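Long-range contacts in putative histidinol-phosphate aminotransferase (Erwinia carotovora atroseptica, PDB 3LY1), which binds pyridoxal 5'-phosphate and probably catalyses transamination, as a putative class-II aminotransferase of the histidinol-phosphate subfamily: residues 209-214 and 222-227; 71-76 and 240-245; 178-183 and 192-197. All coordinates share one frame; numbering follows the deposited sequence. Where two conformers were deposited one is given.

Contact 1. Residues 209-214 and 222-227. With PLP (pyridoxal-5'-phosphate), chain E; EDO (1,2-ethanediol), chain H.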
loop_
_atom_site.group_PDB
_atom_site.type_symbol
_atom_site.label_atom_id
_atom_site.label_comp_id
_atom_site.label_asym_id
_atom_site.label_seq_id
_atom_site.Cartn_x
_atom_site.Cartn_y
_atom_site.Cartn_z
ATOM N N LYS A 209 2.798 -5.828 13.294
ATOM C CA LYS A 209 4.242 -5.710 13.238
ATOM C C LYS A 209 4.674 -5.083 11.920
ATOM O O LYS A 209 3.889 -4.969 10.970
ATOM C CB LYS A 209 4.925 -7.073 13.503
ATOM C CG LYS A 209 4.929 -7.448 15.027
ATOM C CD LYS A 209 5.695 -8.725 15.362
ATOM C CE LYS A 209 7.211 -8.525 15.183
ATOM N NZ LYS A 209 7.832 -7.698 16.284
ATOM N N THR A 210 5.916 -4.607 11.886
ATOM C CA THR A 210 6.434 -3.850 10.744
ATOM C C THR A 210 7.911 -4.176 10.548
ATOM O O THR A 210 8.564 -4.546 11.495
ATOM C CB THR A 210 6.260 -2.338 10.937
ATOM O OG1 THR A 210 6.678 -1.648 9.743
ATOM C CG2 THR A 210 7.035 -1.846 12.150
ATOM N N PHE A 211 8.407 -4.040 9.316
ATOM C CA PHE A 211 9.849 -4.093 9.004
ATOM C C PHE A 211 10.528 -2.696 9.066
ATOM O O PHE A 211 11.712 -2.543 8.734
ATOM C CB PHE A 211 10.051 -4.720 7.631
ATOM C CG PHE A 211 9.898 -6.221 7.602
ATOM C CD1 PHE A 211 8.648 -6.841 7.519
ATOM C CD2 PHE A 211 11.008 -7.017 7.658
ATOM C CE1 PHE A 211 8.550 -8.237 7.488
ATOM C CE2 PHE A 211 10.918 -8.417 7.608
ATOM C CZ PHE A 211 9.688 -9.025 7.529
ATOM N N SER A 212 9.768 -1.679 9.449
ATOM C CA SER A 212 10.191 -0.289 9.353
ATOM C C SER A 212 11.213 0.109 10.447
ATOM O O SER A 212 11.828 1.145 10.316
ATOM C CB SER A 212 8.991 0.649 9.435
ATOM O OG SER A 212 8.184 0.600 8.288
ATOM N N LYS A 213 11.379 -0.689 11.501
ATOM C CA LYS A 213 12.142 -0.247 12.691
ATOM C C LYS A 213 13.412 -1.075 12.902
ATOM O O LYS A 213 14.429 -0.744 12.313
ATOM C CB LYS A 213 11.244 -0.172 13.922
ATOM C CG LYS A 213 9.901 0.597 13.695
ATOM C CD LYS A 213 10.055 2.071 13.353
ATOM C CE LYS A 213 8.733 2.749 13.022
ATOM N NZ LYS A 213 8.901 4.205 12.700
ATOM N N ILE A 214 13.376 -2.174 13.642
ATOM C CA ILE A 214 14.619 -2.955 13.821
ATOM C C ILE A 214 15.212 -3.334 12.449
ATOM O O ILE A 214 16.446 -3.280 12.265
ATOM C CB ILE A 214 14.434 -4.217 14.721
ATOM C CG1 ILE A 214 15.792 -4.831 15.106
ATOM C CG2 ILE A 214 13.586 -5.249 14.066
ATOM C CD1 ILE A 214 16.280 -4.445 16.462
ATOM N N VAL A 222 6.689 -2.524 4.272
ATOM C CA VAL A 222 6.337 -3.904 4.535
ATOM C C VAL A 222 5.977 -4.059 5.997
ATOM O O VAL A 222 6.792 -3.822 6.869
ATOM C CB VAL A 222 7.489 -4.906 4.160
ATOM C CG1 VAL A 222 6.975 -6.356 4.221
ATOM C CG2 VAL A 222 8.120 -4.597 2.768
ATOM N N GLY A 223 4.735 -4.446 6.264
ATOM C CA GLY A 223 4.320 -4.826 7.596
ATOM C C GLY A 223 3.339 -5.970 7.488
ATOM O O GLY A 223 3.115 -6.497 6.393
ATOM N N TYR A 224 2.775 -6.381 8.624
ATOM C CA TYR A 224 1.845 -7.497 8.637
ATOM C C TYR A 224 1.007 -7.523 9.923
ATOM O O TYR A 224 1.340 -6.844 10.923
ATOM C CB TYR A 224 2.549 -8.848 8.402
ATOM C CG TYR A 224 3.579 -9.235 9.431
ATOM C CD1 TYR A 224 4.852 -8.696 9.406
ATOM C CD2 TYR A 224 3.280 -10.149 10.436
ATOM C CE1 TYR A 224 5.813 -9.064 10.331
ATOM C CE2 TYR A 224 4.229 -10.498 11.394
ATOM C CZ TYR A 224 5.498 -9.975 11.329
ATOM O OH TYR A 224 6.424 -10.341 12.278
ATOM N N ALA A 225 -0.115 -8.235 9.837
ATOM C CA ALA A 225 -0.948 -8.588 10.993
ATOM C C ALA A 225 -0.858 -10.106 11.255
ATOM O O ALA A 225 -0.714 -10.927 10.319
ATOM C CB ALA A 225 -2.388 -8.139 10.801
ATOM N N VAL A 226 -0.931 -10.471 12.526
ATOM C CA VAL A 226 -1.063 -11.855 12.971
ATOM C C VAL A 226 -2.356 -11.981 13.773
ATOM O O VAL A 226 -2.641 -11.153 14.668
ATOM C CB VAL A 226 0.148 -12.311 13.790
ATOM C CG1 VAL A 226 0.112 -13.856 13.968
ATOM C CG2 VAL A 226 1.481 -11.805 13.159
ATOM N N ALA A 227 -3.212 -12.940 13.409
ATOM C CA ALA A 227 -4.460 -13.127 14.143
ATOM C C ALA A 227 -5.065 -14.486 13.816
ATOM O O ALA A 227 -4.563 -15.201 12.952
ATOM C CB ALA A 227 -5.441 -12.006 13.806
HETATM N N1 PLP E . 2.869 1.753 14.899
HETATM C C2 PLP E . 3.659 2.607 15.642
HETATM C C2A PLP E . 3.587 2.533 17.146
HETATM C C3 PLP E . 4.465 3.525 14.968
HETATM O O3 PLP E . 5.229 4.378 15.698
HETATM C C4 PLP E . 4.461 3.564 13.556
HETATM C C4A PLP E . 5.420 4.456 12.810
HETATM O O4A PLP E . 5.442 5.622 13.168
HETATM C C5 PLP E . 3.643 2.696 12.823
HETATM C C6 PLP E . 2.840 1.804 13.534
HETATM C C5A PLP E . 3.588 2.706 11.311
HETATM O O4P PLP E . 4.832 2.382 10.663
HETATM P P PLP E . 4.860 1.644 9.248
HETATM O O1P PLP E . 3.676 1.997 8.403
HETATM O O2P PLP E . 4.899 0.193 9.649
HETATM O O3P PLP E . 6.183 2.128 8.679
HETATM C C1 EDO H . 9.335 -9.306 11.304
HETATM O O1 EDO H . 8.824 -8.903 12.570
HETATM C C2 EDO H . 9.804 -10.747 11.415
HETATM O O2 EDO H . 11.108 -10.736 11.982
HETATM O O HOH W 1 8.449 -1.022 6.037
#
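An antiparallel strand pairing joins the end of strand 205-210 to strand 223-226 in the large mixed sheet, where the first strand runs into the cofactor's phosphate site. Lys209 and Tyr224 form a hydrogen-bonded pair: Lys209 N meets Tyr224 O nearly along the C=O axis, whereas Tyr224 N reaches Lys209 O from above the carbonyl plane. Past the non-hydrogen-bonded pair Thr210-Gly223, with CA atoms 3.9 Å apart, Phe211 N closes the ladder on Val222 O at 2.9 Å. Gly223 lacks a CB, which would collide there with Lys209 O.

The side chains of Lys209 and Tyr224 run alongside each other. Lys209 CB lies over the tyrosine ring face, 4.0 Å from its centroid, a CH-pi contact, and the lysine chain then bends at its last two torsions to carry NZ to a salt bridge with Glu184. Tyr224 OH bonds to His64 and to an ethanediol, probably from the crystallisation liquor, whose C1 sits over one face of the Phe211 ring, toward its rim. Phe211 CD1 rests 3.7 Å from Val222 CG1.

Thr210 OG1, anti to its backbone N, accepts from Ser212 N in an ST turn and donates to PLP O2P at 2.6 Å. Ser212 OG donates to PLP O3P at 2.5 Å, and water 1 links it to Val222 N. The strand end and the turn after it thus present two hydroxyl donors that would be expected to help stabilise the phosphate's charge. Lys213 NZ, 3.5 Å from PLP C4A, forms no internal aldimine here, but its placement is consistent with the family's Schiff-base lysine.

Contact 2. Residues 71-76 and 240-245. With PLP (pyridoxal-5'-phosphate), chain E.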
loop_
_atom_site.group_PDB
_atom_site.type_symbol
_atom_site.label_atom_id
_atom_site.label_comp_id
_atom_site.label_asym_id
_atom_site.label_seq_id
_atom_site.Cartn_x
_atom_site.Cartn_y
_atom_site.Cartn_z
ATOM N N ILE A 71 -1.748 -14.833 8.730
ATOM C CA ILE A 71 -0.897 -13.693 8.347
ATOM C C ILE A 71 -1.582 -12.841 7.261
ATOM O O ILE A 71 -2.056 -13.372 6.260
ATOM C CB ILE A 71 0.495 -14.166 7.841
ATOM C CG1 ILE A 71 1.215 -14.933 8.932
ATOM C CG2 ILE A 71 1.417 -12.965 7.358
ATOM C CD1 ILE A 71 1.320 -14.149 10.282
ATOM N N LEU A 72 -1.625 -11.524 7.457
ATOM C CA LEU A 72 -1.976 -10.570 6.398
ATOM C C LEU A 72 -0.853 -9.594 6.184
ATOM O O LEU A 72 -0.532 -8.818 7.095
ATOM C CB LEU A 72 -3.242 -9.762 6.722
ATOM C CG LEU A 72 -3.758 -8.790 5.659
ATOM C CD1 LEU A 72 -4.335 -9.526 4.455
ATOM C CD2 LEU A 72 -4.860 -7.920 6.275
ATOM N N LEU A 73 -0.246 -9.636 4.995
ATOM C CA LEU A 73 0.800 -8.698 4.627
ATOM C C LEU A 73 0.202 -7.382 4.213
ATOM O O LEU A 73 -0.828 -7.329 3.505
ATOM C CB LEU A 73 1.673 -9.259 3.492
ATOM C CG LEU A 73 2.825 -10.203 3.800
ATOM C CD1 LEU A 73 3.109 -10.994 2.521
ATOM C CD2 LEU A 73 4.072 -9.490 4.350
ATOM N N THR A 74 0.829 -6.301 4.659
ATOM C CA THR A 74 0.294 -4.963 4.454
ATOM C C THR A 74 1.447 -4.032 4.113
ATOM O O THR A 74 2.674 -4.358 4.321
ATOM C CB THR A 74 -0.518 -4.407 5.704
ATOM O OG1 THR A 74 0.347 -4.275 6.840
ATOM C CG2 THR A 74 -1.770 -5.312 6.110
ATOM N N ALA A 75 1.092 -2.902 3.523
ATOM C CA ALA A 75 2.117 -1.905 3.129
ATOM C C ALA A 75 2.445 -1.034 4.327
ATOM O O ALA A 75 1.838 0.020 4.552
ATOM C CB ALA A 75 1.672 -1.078 1.910
ATOM N N GLY A 76 3.366 -1.540 5.141
ATOM C CA GLY A 76 3.631 -1.049 6.490
ATOM C C GLY A 76 2.518 -1.411 7.451
ATOM O O GLY A 76 1.434 -1.782 7.029
ATOM N N ALA A 240 -6.449 -3.987 -0.614
ATOM C CA ALA A 240 -6.605 -4.414 -2.008
ATOM C C ALA A 240 -5.628 -5.573 -2.260
ATOM O O ALA A 240 -4.607 -5.476 -2.974
ATOM C CB ALA A 240 -6.392 -3.243 -2.984
ATOM N N GLY A 241 -5.948 -6.679 -1.624
ATOM C CA GLY A 241 -5.119 -7.849 -1.667
ATOM C C GLY A 241 -3.813 -7.646 -0.943
ATOM O O GLY A 241 -3.630 -6.688 -0.178
ATOM N N GLU A 242 -2.926 -8.606 -1.137
ATOM C CA GLU A 242 -1.580 -8.529 -0.612
ATOM C C GLU A 242 -0.671 -8.345 -1.819
ATOM O O GLU A 242 -0.307 -9.308 -2.489
ATOM C CB GLU A 242 -1.232 -9.805 0.158
ATOM C CG GLU A 242 -2.021 -9.959 1.461
ATOM C CD GLU A 242 -1.878 -11.327 2.102
ATOM O OE1 GLU A 242 -2.543 -12.275 1.602
ATOM O OE2 GLU A 242 -1.084 -11.459 3.077
ATOM N N LYS A 243 -0.306 -7.092 -2.081
ATOM C CA LYS A 243 0.385 -6.712 -3.308
ATOM C C LYS A 243 1.535 -5.776 -2.922
ATOM O O LYS A 243 1.577 -4.603 -3.322
ATOM C CB LYS A 243 -0.583 -6.027 -4.276
ATOM C CG LYS A 243 -1.792 -6.883 -4.666
ATOM C CD LYS A 243 -2.686 -6.179 -5.626
ATOM C CE LYS A 243 -3.856 -7.067 -6.064
ATOM N NZ LYS A 243 -4.665 -6.436 -7.114
ATOM N N ILE A 244 2.443 -6.329 -2.137
ATOM C CA ILE A 244 3.597 -5.627 -1.595
ATOM C C ILE A 244 4.582 -5.432 -2.736
ATOM O O ILE A 244 4.638 -6.221 -3.675
ATOM C CB ILE A 244 4.204 -6.448 -0.400
ATOM C CG1 ILE A 244 3.118 -6.723 0.654
ATOM C CG2 ILE A 244 5.286 -5.692 0.317
ATOM C CD1 ILE A 244 2.456 -5.434 1.189
ATOM N N ASN A 245 5.378 -4.380 -2.653
ATOM C CA ASN A 245 6.325 -4.068 -3.697
ATOM C C ASN A 245 7.485 -5.075 -3.735
ATOM O O ASN A 245 7.856 -5.657 -2.706
ATOM C CB ASN A 245 6.781 -2.610 -3.606
ATOM C CG ASN A 245 7.949 -2.408 -2.704
ATOM O OD1 ASN A 245 9.108 -2.588 -3.098
ATOM N ND2 ASN A 245 7.665 -2.017 -1.483
HETATM N N1 PLP E . 2.869 1.753 14.899
HETATM C C2 PLP E . 3.659 2.607 15.642
HETATM C C2A PLP E . 3.587 2.533 17.146
HETATM C C3 PLP E . 4.465 3.525 14.968
HETATM O O3 PLP E . 5.229 4.378 15.698
HETATM C C4 PLP E . 4.461 3.564 13.556
HETATM C C4A PLP E . 5.420 4.456 12.810
HETATM O O4A PLP E . 5.442 5.622 13.168
HETATM C C5 PLP E . 3.643 2.696 12.823
HETATM C C6 PLP E . 2.840 1.804 13.534
HETATM C C5A PLP E . 3.588 2.706 11.311
HETATM O O4P PLP E . 4.832 2.382 10.663
HETATM P P PLP E . 4.860 1.644 9.248
HETATM O O1P PLP E . 3.676 1.997 8.403
HETATM O O2P PLP E . 4.899 0.193 9.649
HETATM O O3P PLP E . 6.183 2.128 8.679
HETATM O O HOH W 2 0.110 -13.540 3.733
HETATM O O HOH W 3 -3.969 -13.486 4.056
HETATM O O HOH W 4 -2.172 -5.499 1.918
#
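Strand 71-74 at the edge of the large sheet is approached by an irregular loop, residues 240-245, without a beta ladder between them; the CA atoms come nearest at Leu73 and Glu242, 5.8 Å apart. Beyond the strand the chain folds into an inverse gamma turn centred on Ala75. The main polar link is made by a side chain: Glu242, extended beyond CG, lays OE2 against Leu73 N at 2.8 Å, using its anti lone pair in an almost straight bond (175°). A carboxylate oxygen thus takes a strand N-H where a further strand would have offered a carbonyl. Strand 71-74 is outermost within this chain, and its other edge bonds to strand 223-226 through Leu72 and Thr74. Water 3 lies within bonding distance of both Ile71 O and Glu242 OE1, and water 4 donates to both Leu73 O and Gly241 O. Leu72 CD1 packs obliquely on the aliphatic part of Glu242, 3.8 Å from CG. Ile244 directs CD1 at the backbone beyond, 3.3 Å from Thr74 O, while its CG1 lies against Leu73 CB. Thr74, whose CB points away from the loop, donates through OG1 to Gly76 O at 2.7 Å, just where the chain enters the PLP pocket; Lys243 of the loop reaches Ser78 of the second subunit.

Contact 3. Residues 178-183 and 192-197; sequences VDEAYA and RSISPM. With PLP (pyridoxal-5'-phosphate), chain E.
Glu180 starts with CG anti to its carbonyl carbon (chi1 -63°) and runs on fully extended (chi2 -175°), so that its carboxylate arrives end-on at the backbone of residues 193-194. Ser193, with OG anti to the backbone N, turns its hydroxyl to the same place. The two carboxylate oxygens divide the work, each through its syn lone pair: OE1 accepts from Ser193 OG at 2.7 Å, and OE2 accepts from Ile194 N at 3.0 Å. This forked grip fixes the rotation of the carboxylate. A third donor, water 5, binds OE2 and also bonds to Arg192 O. Ser193 OG is itself held on two sides, because while donating to Glu180 it accepts from Ser195 N at 3.1 Å, a capping bond at the turn that leads into helix 195-199. The Ser193 hydroxyl is therefore oriented by both segments, and the buried negative charge would probably be eased by the N-H and O-H donors gathered around it.

The contact ties the C-terminal end of strand 174-179 to the start of the helix in the beta-alpha-beta unit completed by strand 205-210. Beside the polar link, Ile194 places CG2 in the crowded position between N and carbonyl carbon. That methyl, Ile194 CG2, meets Val178 CB at 4.0 Å, the two side chains crossing at about a right angle, and also touches Glu180 OE2 at 3.5 Å.

Where the strand ends, the other side of the chain serves the cofactor. Asp179, with CG anti to the backbone N, accepts from PLP N1 through OD2 at 2.7 Å, an interaction consistent with a protonated pyridine nitrogen as in related aminotransferases. Its OD1 accepts from Ala181 N in an Asx turn, which steadies the carboxylate, and Tyr182 OH bonds to PLP O3 at 2.5 Å.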
loop_
_atom_site.group_PDB
_atom_site.type_symbol
_atom_site.label_atom_id
_atom_site.label_comp_id
_atom_site.label_asym_id
_atom_site.label_seq_id
_atom_site.Cartn_x
_atom_site.Cartn_y
_atom_site.Cartn_z
ATOM N N VAL A 178 -2.811 -5.023 19.270
ATOM C CA VAL A 178 -1.568 -4.856 19.980
ATOM C C VAL A 178 -0.476 -4.562 18.962
ATOM O O VAL A 178 -0.218 -5.376 18.070
ATOM C CB VAL A 178 -1.170 -6.115 20.835
ATOM C CG1 VAL A 178 0.033 -5.818 21.716
ATOM C CG2 VAL A 178 -2.365 -6.628 21.689
ATOM N N ASP A 179 0.130 -3.378 19.090
ATOM C CA ASP A 179 1.049 -2.820 18.097
ATOM C C ASP A 179 2.454 -2.930 18.645
ATOM O O ASP A 179 2.848 -2.171 19.528
ATOM C CB ASP A 179 0.620 -1.362 17.764
ATOM C CG ASP A 179 1.456 -0.709 16.666
ATOM O OD1 ASP A 179 2.594 -1.219 16.356
ATOM O OD2 ASP A 179 0.971 0.360 16.125
ATOM N N GLU A 180 3.209 -3.901 18.123
ATOM C CA GLU A 180 4.542 -4.176 18.601
ATOM C C GLU A 180 5.606 -3.726 17.616
ATOM O O GLU A 180 6.635 -4.381 17.475
ATOM C CB GLU A 180 4.658 -5.655 18.921
ATOM C CG GLU A 180 3.694 -6.081 20.072
ATOM C CD GLU A 180 3.834 -7.550 20.530
ATOM O OE1 GLU A 180 4.702 -8.314 20.019
ATOM O OE2 GLU A 180 3.048 -7.927 21.438
ATOM N N ALA A 181 5.364 -2.585 16.956
ATOM C CA ALA A 181 6.316 -1.966 16.021
ATOM C C ALA A 181 7.732 -1.982 16.568
ATOM O O ALA A 181 8.656 -2.354 15.853
ATOM C CB ALA A 181 5.879 -0.517 15.696
ATOM N N TYR A 182 7.915 -1.597 17.839
ATOM C CA TYR A 182 9.271 -1.414 18.392
ATOM C C TYR A 182 9.786 -2.557 19.271
ATOM O O TYR A 182 10.768 -2.383 20.007
ATOM C CB TYR A 182 9.355 -0.087 19.167
ATOM C CG TYR A 182 8.953 1.126 18.340
ATOM C CD1 TYR A 182 9.829 1.734 17.458
ATOM C CD2 TYR A 182 7.682 1.649 18.443
ATOM C CE1 TYR A 182 9.412 2.826 16.672
ATOM C CE2 TYR A 182 7.279 2.747 17.685
ATOM C CZ TYR A 182 8.148 3.326 16.799
ATOM O OH TYR A 182 7.724 4.402 16.023
ATOM N N ALA A 183 9.132 -3.708 19.219
ATOM C CA ALA A 183 9.307 -4.737 20.263
ATOM C C ALA A 183 10.711 -5.361 20.287
ATOM O O ALA A 183 11.206 -5.688 21.349
ATOM C CB ALA A 183 8.258 -5.826 20.138
ATOM N N ARG A 192 6.598 -9.023 27.158
ATOM C CA ARG A 192 6.400 -10.264 26.411
ATOM C C ARG A 192 5.597 -9.972 25.141
ATOM O O ARG A 192 4.593 -9.262 25.205
ATOM C CB ARG A 192 5.641 -11.297 27.280
ATOM C CG ARG A 192 6.496 -12.425 27.810
ATOM C CD ARG A 192 6.128 -12.942 29.197
ATOM N NE ARG A 192 4.734 -12.880 29.646
ATOM C CZ ARG A 192 4.412 -12.684 30.923
ATOM N NH1 ARG A 192 5.377 -12.500 31.812
ATOM N NH2 ARG A 192 3.148 -12.639 31.327
ATOM N N SER A 193 6.027 -10.506 23.995
ATOM C CA SER A 193 5.174 -10.447 22.785
ATOM C C SER A 193 3.862 -11.208 23.042
ATOM O O SER A 193 3.827 -12.246 23.746
ATOM C CB SER A 193 5.855 -10.986 21.525
ATOM O OG SER A 193 4.941 -10.997 20.421
ATOM N N ILE A 194 2.774 -10.664 22.508
ATOM C CA ILE A 194 1.466 -11.278 22.636
ATOM C C ILE A 194 1.311 -12.446 21.677
ATOM O O ILE A 194 0.352 -13.199 21.757
ATOM C CB ILE A 194 0.343 -10.236 22.443
ATOM C CG1 ILE A 194 -0.955 -10.703 23.126
ATOM C CG2 ILE A 194 0.120 -9.850 20.953
ATOM C CD1 ILE A 194 -0.932 -10.530 24.610
ATOM N N SER A 195 2.245 -12.587 20.759
ATOM C CA SER A 195 2.184 -13.617 19.729
ATOM C C SER A 195 1.810 -15.047 20.176
ATOM O O SER A 195 0.976 -15.694 19.514
ATOM C CB SER A 195 3.497 -13.648 18.932
ATOM O OG SER A 195 3.321 -14.413 17.758
ATOM N N PRO A 196 2.408 -15.552 21.284
ATOM C CA PRO A 196 2.027 -16.911 21.650
ATOM C C PRO A 196 0.525 -17.073 21.999
ATOM O O PRO A 196 -0.003 -18.168 21.821
ATOM C CB PRO A 196 2.935 -17.227 22.835
ATOM C CG PRO A 196 4.137 -16.386 22.605
ATOM C CD PRO A 196 3.556 -15.093 22.075
HETATM N N MSE A 197 -0.159 -16.019 22.458
HETATM C CA MSE A 197 -1.595 -16.128 22.739
HETATM C C MSE A 197 -2.394 -16.408 21.443
HETATM O O MSE A 197 -3.423 -17.074 21.462
HETATM C CB MSE A 197 -2.114 -14.874 23.460
HETATM C CG MSE A 197 -1.351 -14.519 24.756
HETATM SE SE MSE A 197 -1.364 -15.934 26.078
HETATM C CE MSE A 197 0.504 -16.500 26.079
HETATM N N1 PLP E . 2.869 1.753 14.899
HETATM C C2 PLP E . 3.659 2.607 15.642
HETATM C C2A PLP E . 3.587 2.533 17.146
HETATM C C3 PLP E . 4.465 3.525 14.968
HETATM O O3 PLP E . 5.229 4.378 15.698
HETATM C C4 PLP E . 4.461 3.564 13.556
HETATM C C4A PLP E . 5.420 4.456 12.810
HETATM O O4A PLP E . 5.442 5.622 13.168
HETATM C C5 PLP E . 3.643 2.696 12.823
HETATM C C6 PLP E . 2.840 1.804 13.534
HETATM C C5A PLP E . 3.588 2.706 11.311
HETATM O O4P PLP E . 4.832 2.382 10.663
HETATM P P PLP E . 4.860 1.644 9.248
HETATM O O1P PLP E . 3.676 1.997 8.403
HETATM O O2P PLP E . 4.899 0.193 9.649
HETATM O O3P PLP E . 6.183 2.128 8.679
HETATM O O HOH W 5 3.066 -7.102 23.985
#

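Overall arrangement
All three contacts reach the large mixed sheet, in which strands 71-74, 223-226, 205-210 and 174-179 lie side by side in that order. Contacts 1 and 2 meet through the neighbouring strands 223-226 (contact 1) and 71-74 (contact 2), and their centres are about 10 Å apart. The centre of contact 3 is about 10 Å from that of contact 1 and about 19 Å from that of contact 2, which it does not touch. Along the chain, segment 71-76 comes first, then contact 3, contact 1 and finally segment 240-245, so contact 2 spans the others. Each touches PLP, contacts 1 and 2 also touch the second subunit, and the cofactor site thus gathers loops from several strand ends.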